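Local atomic coordinates of succinyl-CoA ligase (ADP-forming) subunit alpha (Methanosaeta concilii, PDB entry 6HXI), a protein that belongs to the succinyl-CoA synthetase-like ligases, carries a citrate synthase-like C-terminal region, and binds coenzyme A. Residues Y6-I11 with T105-A110; I11-F16 with E80-V85. All coordinates share one frame; numbering follows the deposited sequence.

Contact 1: Y6-I11 with T105-A110; sequences YVLFDI and TIRIVA
Ile108, Arg107 and Leu8 bury the most surface where the N-terminal loop 6-11 crosses the start of strand 108-111. Arg107 reaches over as a long arm: CG lies anti to the backbone N (chi1 178°), and the chain stays extended as far as NE. This length lets the guanidinium meet the loop end-on, both terminal nitrogens converging on one carbonyl oxygen. NH2 and NH1 of Arg107 both hydrogen-bond to Val7 O, at 2.8 Å and 3.1 Å; that oxygen is almost in the guanidinium plane, and NH1 approaches in the carbonyl plane whereas NH2 sits above it. A weak third bond runs from NH1 to Leu8 O at 3.3 Å, so the cationic group holds Val7 O firmly and adds a lesser tie to the next carbonyl of a segment without regular secondary structure.

Beside this polar grip, Ile108 supplies the apolar half. Its CD1 lies in van der Waals contact with Leu8 O at 3.4 Å and meets Leu8 CG at 4.0 Å, the two branched chains crossing obliquely. The other branch tip, CG2, comes within 4.1 Å of Phe9 CE1, while Leu8 CB covers one face of the Phe9 ring. A beta-branched residue suits this place because it offers two methyl tips to two neighbours. Leu8 and Ile108 also both touch Ile134 and Ile136 of the next strand, so the loop packs across one face of the mainly parallel sheet of a Rossmann-like CoA-binding domain.

Contact 2: I11-F16 with E80-V85; sequences INTKAF and EADVMV
Ala81 is the small knob of this contact, and the Phe16 ring is the flat surface that receives it. With CG beside the backbone N (chi1 -62°), Phe16 turns its ring over Ala81, whose CB stands 3.7 Å from the ring centroid, somewhat toward the rim, in a CH-pi contact. A single methyl suits a place so close to the ring. On the face bearing Ala15 and Val83, the alanine methyl leaves room for the broader valine: Ala15 CB meets Val83 CB at 3.9 Å, and Val83 CG2 extends to Thr13 CG2 at 3.7 Å.

Between these two layers of side chains the backbones pair in parallel. Phe16 N bonds to Val83 O at 2.9 Å and Val85 N, almost straight at 175°, to Phe16 O at 2.8 Å. Ahead of the paired strands, a water joins Lys14 N to Glu80 O and Asp82 OD1, and another links Thr13 OG1, itself bonded to Asp10 N, with Asp82 OD1.

Strand 15-18 lies between 42-46 and 83-86. Phe16 packs on Ala44 and Ile46 of strand 42-46 and on Ala74 of helix 71-77, whereas Phe149 touches Thr13, Ala15 and Val83 on the other face.

Contact 2 is nested in the chain loop closed by contact 1, and the two share Ile11, with centres about 7 Å apart. Their second segments are neighbours in one sheet: Arg107 N lies 2.8 Å from Asp82 O, and Ile108 O 2.8 Å from Met84 N, both probable hydrogen bonds. Val83 makes the apolar parts of the two contacts continuous, since Phe9 and Ile108 of contact 1 both touch it, and Phe149 meets Phe9 as well as Val83. The Val85 side chain of contact 2 is about 9 Å from the bound coenzyme A. Pocket residues Phe87 and Ile112 immediately follow strands 83-86 and 108-111, consistent with ligand binding at the C-terminal ends of parallel strands.

Contact 1: Y6-I11 with T105-A110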
ATOM      1  N   TYR B   6      62.520  -2.143  16.824  1.00 75.41           N
ATOM      2  CA  TYR B   6      62.159  -3.203  17.757  1.00 71.88           C
ATOM      3  C   TYR B   6      60.685  -3.147  18.215  1.00 70.17           C
ATOM      4  O   TYR B   6      60.149  -4.163  18.645  1.00 66.90           O
ATOM      5  CB  TYR B   6      63.115  -3.234  18.958  1.00 74.33           C
ATOM      6  CG  TYR B   6      63.200  -1.943  19.746  1.00 77.35           C
ATOM      7  CD1 TYR B   6      62.246  -1.625  20.706  1.00 78.29           C
ATOM      8  CD2 TYR B   6      64.289  -1.086  19.602  1.00 80.63           C
ATOM      9  CE1 TYR B   6      62.342  -0.464  21.470  1.00 79.66           C
ATOM     10  CE2 TYR B   6      64.402   0.077  20.368  1.00 83.02           C
ATOM     11  CZ  TYR B   6      63.417   0.390  21.289  1.00 87.93           C
ATOM     12  OH  TYR B   6      63.498   1.537  22.031  1.00 87.39           O
ATOM     13  N   VAL B   7      60.042  -1.973  18.143  1.00 66.31           N
ATOM     14  CA  VAL B   7      58.635  -1.808  18.532  1.00 64.83           C
ATOM     15  C   VAL B   7      57.709  -2.347  17.420  1.00 67.48           C
ATOM     16  O   VAL B   7      57.760  -1.872  16.276  1.00 66.41           O
ATOM     17  CB  VAL B   7      58.267  -0.345  18.913  1.00 69.18           C
ATOM     18  CG1 VAL B   7      56.798  -0.229  19.292  1.00 67.50           C
ATOM     19  CG2 VAL B   7      59.142   0.177  20.042  1.00 71.16           C
ATOM     20  N   LEU B   8      56.849  -3.317  17.758  1.00 63.11           N
ATOM     21  CA  LEU B   8      55.900  -3.807  16.760  1.00 61.50           C
ATOM     22  C   LEU B   8      54.665  -2.930  16.862  1.00 61.94           C
ATOM     23  O   LEU B   8      54.305  -2.269  15.885  1.00 61.24           O
ATOM     24  CB  LEU B   8      55.572  -5.281  16.989  1.00 61.08           C
ATOM     25  CG  LEU B   8      55.420  -6.178  15.754  1.00 65.65           C
ATOM     26  CD1 LEU B   8      56.738  -6.335  14.998  1.00 66.53           C
ATOM     27  CD2 LEU B   8      54.954  -7.552  16.175  1.00 67.81           C
ATOM     28  N   PHE B   9      54.077  -2.847  18.080  1.00 57.30           N
ATOM     29  CA  PHE B   9      52.890  -2.039  18.373  1.00 55.85           C
ATOM     30  C   PHE B   9      53.064  -1.217  19.590  1.00 60.85           C
ATOM     31  O   PHE B   9      53.645  -1.672  20.570  1.00 62.51           O
ATOM     32  CB  PHE B   9      51.651  -2.891  18.635  1.00 55.66           C
ATOM     33  CG  PHE B   9      51.554  -4.158  17.851  1.00 55.84           C
ATOM     34  CD1 PHE B   9      51.332  -4.128  16.482  1.00 58.16           C
ATOM     35  CD2 PHE B   9      51.640  -5.388  18.484  1.00 59.21           C
ATOM     36  CE1 PHE B   9      51.237  -5.310  15.749  1.00 59.28           C
ATOM     37  CE2 PHE B   9      51.546  -6.574  17.752  1.00 61.98           C
ATOM     38  CZ  PHE B   9      51.360  -6.524  16.386  1.00 59.30           C
ATOM     39  N   ASP B  10      52.444  -0.050  19.580  1.00 56.80           N
ATOM     40  CA  ASP B  10      52.410   0.837  20.727  1.00 57.78           C
ATOM     41  C   ASP B  10      50.990   1.370  20.911  1.00 60.50           C
ATOM     42  O   ASP B  10      50.049   0.932  20.230  1.00 57.44           O
ATOM     43  CB  ASP B  10      53.469   1.959  20.622  1.00 61.79           C
ATOM     44  CG  ASP B  10      53.454   2.793  19.348  1.00 76.70           C
ATOM     45  OD1 ASP B  10      52.347   3.223  18.920  1.00 74.72           O
ATOM     46  OD2 ASP B  10      54.558   3.096  18.824  1.00 89.22           O
ATOM     47  N   ILE B  11      50.846   2.317  21.836  1.00 57.39           N
ATOM     48  CA  ILE B  11      49.592   2.943  22.185  1.00 56.37           C
ATOM     49  C   ILE B  11      49.091   3.860  21.051  1.00 58.56           C
ATOM     50  O   ILE B  11      47.946   4.284  21.094  1.00 57.69           O
ATOM     51  CB  ILE B  11      49.746   3.630  23.573  1.00 60.63           C
ATOM     52  CG1 ILE B  11      48.375   3.794  24.262  1.00 61.27           C
ATOM     53  CG2 ILE B  11      50.538   4.938  23.501  1.00 63.33           C
ATOM     54  CD1 ILE B  11      48.336   3.517  25.778  1.00 70.71           C
ATOM     55  N   THR B 105      52.182   1.874   3.091  1.00 54.36           N
ATOM     56  CA  THR B 105      51.825   2.276   4.462  1.00 52.81           C
ATOM     57  C   THR B 105      51.666   1.115   5.439  1.00 52.93           C
ATOM     58  O   THR B 105      51.717   1.348   6.641  1.00 51.75           O
ATOM     59  CB  THR B 105      50.584   3.159   4.454  1.00 59.12           C
ATOM     60  OG1 THR B 105      49.525   2.453   3.801  1.00 51.07           O
ATOM     61  CG2 THR B 105      50.841   4.533   3.783  1.00 58.08           C
ATOM     62  N   ILE B 106      51.478  -0.123   4.952  1.00 48.74           N
ATOM     63  CA  ILE B 106      51.331  -1.274   5.856  1.00 47.24           C
ATOM     64  C   ILE B 106      52.698  -1.910   6.109  1.00 49.61           C
ATOM     65  O   ILE B 106      53.469  -2.119   5.173  1.00 49.50           O
ATOM     66  CB  ILE B 106      50.229  -2.265   5.379  1.00 49.21           C
ATOM     67  CG1 ILE B 106      48.843  -1.608   5.500  1.00 49.44           C
ATOM     68  CG2 ILE B 106      50.247  -3.591   6.160  1.00 47.89           C
ATOM     69  CD1 ILE B 106      47.889  -1.947   4.387  1.00 48.06           C
ATOM     70  N   ARG B 107      53.000  -2.168   7.387  1.00 45.84           N
ATOM     71  CA  ARG B 107      54.258  -2.744   7.866  1.00 45.86           C
ATOM     72  C   ARG B 107      54.067  -4.156   8.470  1.00 46.12           C
ATOM     73  O   ARG B 107      54.935  -5.012   8.310  1.00 44.15           O
ATOM     74  CB  ARG B 107      54.879  -1.775   8.888  1.00 48.48           C
ATOM     75  CG  ARG B 107      56.171  -2.242   9.532  1.00 56.51           C
ATOM     76  CD  ARG B 107      56.522  -1.338  10.685  1.00 73.72           C
ATOM     77  NE  ARG B 107      57.516  -1.944  11.567  1.00 87.40           N
ATOM     78  CZ  ARG B 107      57.415  -1.984  12.892  1.00 98.78           C
ATOM     79  NH1 ARG B 107      56.363  -1.445  13.502  1.00 82.54           N
ATOM     80  NH2 ARG B 107      58.364  -2.556  13.617  1.00 85.73           N
ATOM     81  N   ILE B 108      52.921  -4.392   9.164  1.00 42.06           N
ATOM     82  CA  ILE B 108      52.614  -5.667   9.828  1.00 39.40           C
ATOM     83  C   ILE B 108      51.290  -6.260   9.344  1.00 42.72           C
ATOM     84  O   ILE B 108      50.285  -5.548   9.261  1.00 42.12           O
ATOM     85  CB  ILE B 108      52.648  -5.520  11.383  1.00 41.99           C
ATOM     86  CG1 ILE B 108      53.986  -4.947  11.895  1.00 42.78           C
ATOM     87  CG2 ILE B 108      52.316  -6.845  12.096  1.00 42.35           C
ATOM     88  CD1 ILE B 108      53.816  -3.863  12.883  1.00 42.22           C
ATOM     89  N   VAL B 109      51.302  -7.571   9.014  1.00 37.66           N
ATOM     90  CA  VAL B 109      50.116  -8.316   8.651  1.00 35.87           C
ATOM     91  C   VAL B 109      50.070  -9.536   9.562  1.00 40.18           C
ATOM     92  O   VAL B 109      51.041 -10.289   9.615  1.00 39.07           O
ATOM     93  CB  VAL B 109      49.996  -8.722   7.146  1.00 38.73           C
ATOM     94  CG1 VAL B 109      48.622  -9.314   6.855  1.00 36.48           C
ATOM     95  CG2 VAL B 109      50.292  -7.557   6.206  1.00 38.81           C
ATOM     96  N   ALA B 110      48.954  -9.719  10.285  1.00 34.68           N
ATOM     97  CA  ALA B 110      48.720 -10.883  11.126  1.00 33.33           C
ATOM     98  C   ALA B 110      47.737 -11.769  10.379  1.00 37.64           C
ATOM     99  O   ALA B 110      46.625 -11.324  10.074  1.00 38.01           O
ATOM    100  CB  ALA B 110      48.133 -10.454  12.472  1.00 33.34           C
TER

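Contact 2: I11-F16 with E80-V85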
ATOM      1  N   ILE B  11      50.846   2.317  21.836  1.00 57.39           N
ATOM      2  CA  ILE B  11      49.592   2.943  22.185  1.00 56.37           C
ATOM      3  C   ILE B  11      49.091   3.860  21.051  1.00 58.56           C
ATOM      4  O   ILE B  11      47.946   4.284  21.094  1.00 57.69           O
ATOM      5  CB  ILE B  11      49.746   3.630  23.573  1.00 60.63           C
ATOM      6  CG1 ILE B  11      48.375   3.794  24.262  1.00 61.27           C
ATOM      7  CG2 ILE B  11      50.538   4.938  23.501  1.00 63.33           C
ATOM      8  CD1 ILE B  11      48.336   3.517  25.778  1.00 70.71           C
ATOM      9  N   ASN B  12      49.933   4.140  20.032  1.00 55.41           N
ATOM     10  CA  ASN B  12      49.536   4.970  18.884  1.00 55.58           C
ATOM     11  C   ASN B  12      49.287   4.148  17.603  1.00 56.35           C
ATOM     12  O   ASN B  12      48.939   4.720  16.562  1.00 57.22           O
ATOM     13  CB  ASN B  12      50.533   6.104  18.637  1.00 61.82           C
ATOM     14  CG  ASN B  12      50.690   7.034  19.813  1.00 87.91           C
ATOM     15  OD1 ASN B  12      49.755   7.741  20.209  1.00 80.83           O
ATOM     16  ND2 ASN B  12      51.877   7.029  20.411  1.00 78.67           N
ATOM     17  N   THR B  13      49.436   2.812  17.689  1.00 49.47           N
ATOM     18  CA  THR B  13      49.190   1.874  16.578  1.00 47.05           C
ATOM     19  C   THR B  13      47.730   1.928  16.105  1.00 47.30           C
ATOM     20  O   THR B  13      46.807   1.830  16.911  1.00 45.54           O
ATOM     21  CB  THR B  13      49.593   0.469  16.991  1.00 47.30           C
ATOM     22  OG1 THR B  13      50.999   0.459  17.206  1.00 49.39           O
ATOM     23  CG2 THR B  13      49.225  -0.578  15.972  1.00 43.76           C
ATOM     24  N   LYS B  14      47.559   2.105  14.798  1.00 44.09           N
ATOM     25  CA  LYS B  14      46.287   2.129  14.084  1.00 43.07           C
ATOM     26  C   LYS B  14      46.294   0.956  13.094  1.00 45.73           C
ATOM     27  O   LYS B  14      47.326   0.644  12.475  1.00 45.95           O
ATOM     28  CB  LYS B  14      46.072   3.481  13.387  1.00 45.80           C
ATOM     29  CG  LYS B  14      45.742   4.614  14.344  1.00 52.80           C
ATOM     30  CD  LYS B  14      44.320   4.522  14.890  1.00 54.39           C
ATOM     31  CE  LYS B  14      43.884   5.817  15.518  1.00 71.65           C
ATOM     32  NZ  LYS B  14      42.413   5.856  15.709  1.00 83.30           N
ATOM     33  N   ALA B  15      45.162   0.280  12.998  1.00 40.21           N
ATOM     34  CA  ALA B  15      45.045  -0.939  12.231  1.00 39.71           C
ATOM     35  C   ALA B  15      43.794  -1.025  11.364  1.00 42.52           C
ATOM     36  O   ALA B  15      42.810  -0.320  11.597  1.00 41.73           O
ATOM     37  CB  ALA B  15      45.070  -2.143  13.181  1.00 39.84           C
ATOM     38  N   PHE B  16      43.840  -1.950  10.384  1.00 37.22           N
ATOM     39  CA  PHE B  16      42.717  -2.337   9.562  1.00 35.72           C
ATOM     40  C   PHE B  16      42.400  -3.749   9.971  1.00 40.51           C
ATOM     41  O   PHE B  16      43.301  -4.525  10.273  1.00 41.25           O
ATOM     42  CB  PHE B  16      43.069  -2.341   8.075  1.00 37.39           C
ATOM     43  CG  PHE B  16      43.493  -1.022   7.475  1.00 38.08           C
ATOM     44  CD1 PHE B  16      42.661   0.093   7.544  1.00 40.30           C
ATOM     45  CD2 PHE B  16      44.676  -0.919   6.760  1.00 38.90           C
ATOM     46  CE1 PHE B  16      43.024   1.297   6.934  1.00 42.85           C
ATOM     47  CE2 PHE B  16      45.059   0.294   6.184  1.00 44.16           C
ATOM     48  CZ  PHE B  16      44.216   1.391   6.249  1.00 43.03           C
ATOM     49  N   GLU B  80      47.818   6.363   8.108  1.00 47.02           N
ATOM     50  CA  GLU B  80      48.376   6.216   9.455  1.00 47.12           C
ATOM     51  C   GLU B  80      48.304   4.777   9.982  1.00 47.71           C
ATOM     52  O   GLU B  80      48.997   4.446  10.936  1.00 47.36           O
ATOM     53  CB  GLU B  80      47.685   7.185  10.438  1.00 49.25           C
ATOM     54  CG  GLU B  80      46.219   6.875  10.720  1.00 57.24           C
ATOM     55  CD  GLU B  80      45.207   7.648   9.903  1.00 83.84           C
ATOM     56  OE1 GLU B  80      44.118   7.938  10.448  1.00 90.65           O
ATOM     57  OE2 GLU B  80      45.495   7.965   8.725  1.00 71.77           O
ATOM     58  N   ALA B  81      47.413   3.954   9.412  1.00 43.71           N
ATOM     59  CA  ALA B  81      47.230   2.561   9.816  1.00 42.48           C
ATOM     60  C   ALA B  81      48.347   1.711   9.167  1.00 44.63           C
ATOM     61  O   ALA B  81      48.414   1.624   7.939  1.00 44.62           O
ATOM     62  CB  ALA B  81      45.844   2.072   9.388  1.00 41.70           C
ATOM     63  N   ASP B  82      49.245   1.157   9.985  1.00 39.33           N
ATOM     64  CA  ASP B  82      50.394   0.371   9.508  1.00 39.87           C
ATOM     65  C   ASP B  82      50.281  -1.142   9.815  1.00 43.25           C
ATOM     66  O   ASP B  82      51.176  -1.921   9.480  1.00 41.57           O
ATOM     67  CB  ASP B  82      51.717   0.964  10.035  1.00 43.11           C
ATOM     68  CG  ASP B  82      52.052   0.631  11.479  1.00 61.27           C
ATOM     69  OD1 ASP B  82      51.128   0.652  12.331  1.00 59.46           O
ATOM     70  OD2 ASP B  82      53.245   0.376  11.768  1.00 76.59           O
ATOM     71  N   VAL B  83      49.173  -1.539  10.450  1.00 40.68           N
ATOM     72  CA  VAL B  83      48.890  -2.922  10.796  1.00 38.97           C
ATOM     73  C   VAL B  83      47.625  -3.402  10.081  1.00 43.39           C
ATOM     74  O   VAL B  83      46.640  -2.671  10.066  1.00 44.87           O
ATOM     75  CB  VAL B  83      48.754  -3.094  12.333  1.00 40.27           C
ATOM     76  CG1 VAL B  83      48.381  -4.530  12.700  1.00 38.97           C
ATOM     77  CG2 VAL B  83      50.027  -2.675  13.051  1.00 40.63           C
ATOM     78  N   MET B  84      47.643  -4.645   9.537  1.00 36.95           N
ATOM     79  CA  MET B  84      46.435  -5.295   9.045  1.00 35.12           C
ATOM     80  C   MET B  84      46.215  -6.615   9.789  1.00 39.69           C
ATOM     81  O   MET B  84      47.103  -7.467   9.804  1.00 38.62           O
ATOM     82  CB  MET B  84      46.413  -5.525   7.526  1.00 37.20           C
ATOM     83  CG  MET B  84      45.046  -6.051   7.065  1.00 39.01           C
ATOM     84  SD  MET B  84      44.830  -6.176   5.287  1.00 43.14           S
ATOM     85  CE  MET B  84      45.184  -7.935   5.004  1.00 37.18           C
ATOM     86  N   VAL B  85      45.015  -6.779  10.411  1.00 36.00           N
ATOM     87  CA  VAL B  85      44.581  -8.004  11.095  1.00 32.99           C
ATOM     88  C   VAL B  85      43.753  -8.712  10.054  1.00 36.12           C
ATOM     89  O   VAL B  85      42.669  -8.236   9.704  1.00 36.68           O
ATOM     90  CB  VAL B  85      43.819  -7.727  12.419  1.00 36.57           C
ATOM     91  CG1 VAL B  85      43.422  -9.027  13.105  1.00 35.25           C
ATOM     92  CG2 VAL B  85      44.645  -6.837  13.367  1.00 37.32           C
TER
HETATM   93  O   HOH W   1      52.214   0.162  14.818  1.00 42.72           O
HETATM   94  O   HOH W   2      49.907   2.953  12.919  1.00 52.92           O
HETATM   95  O   HOH W   3      41.850   6.471  12.369  1.00 63.54           O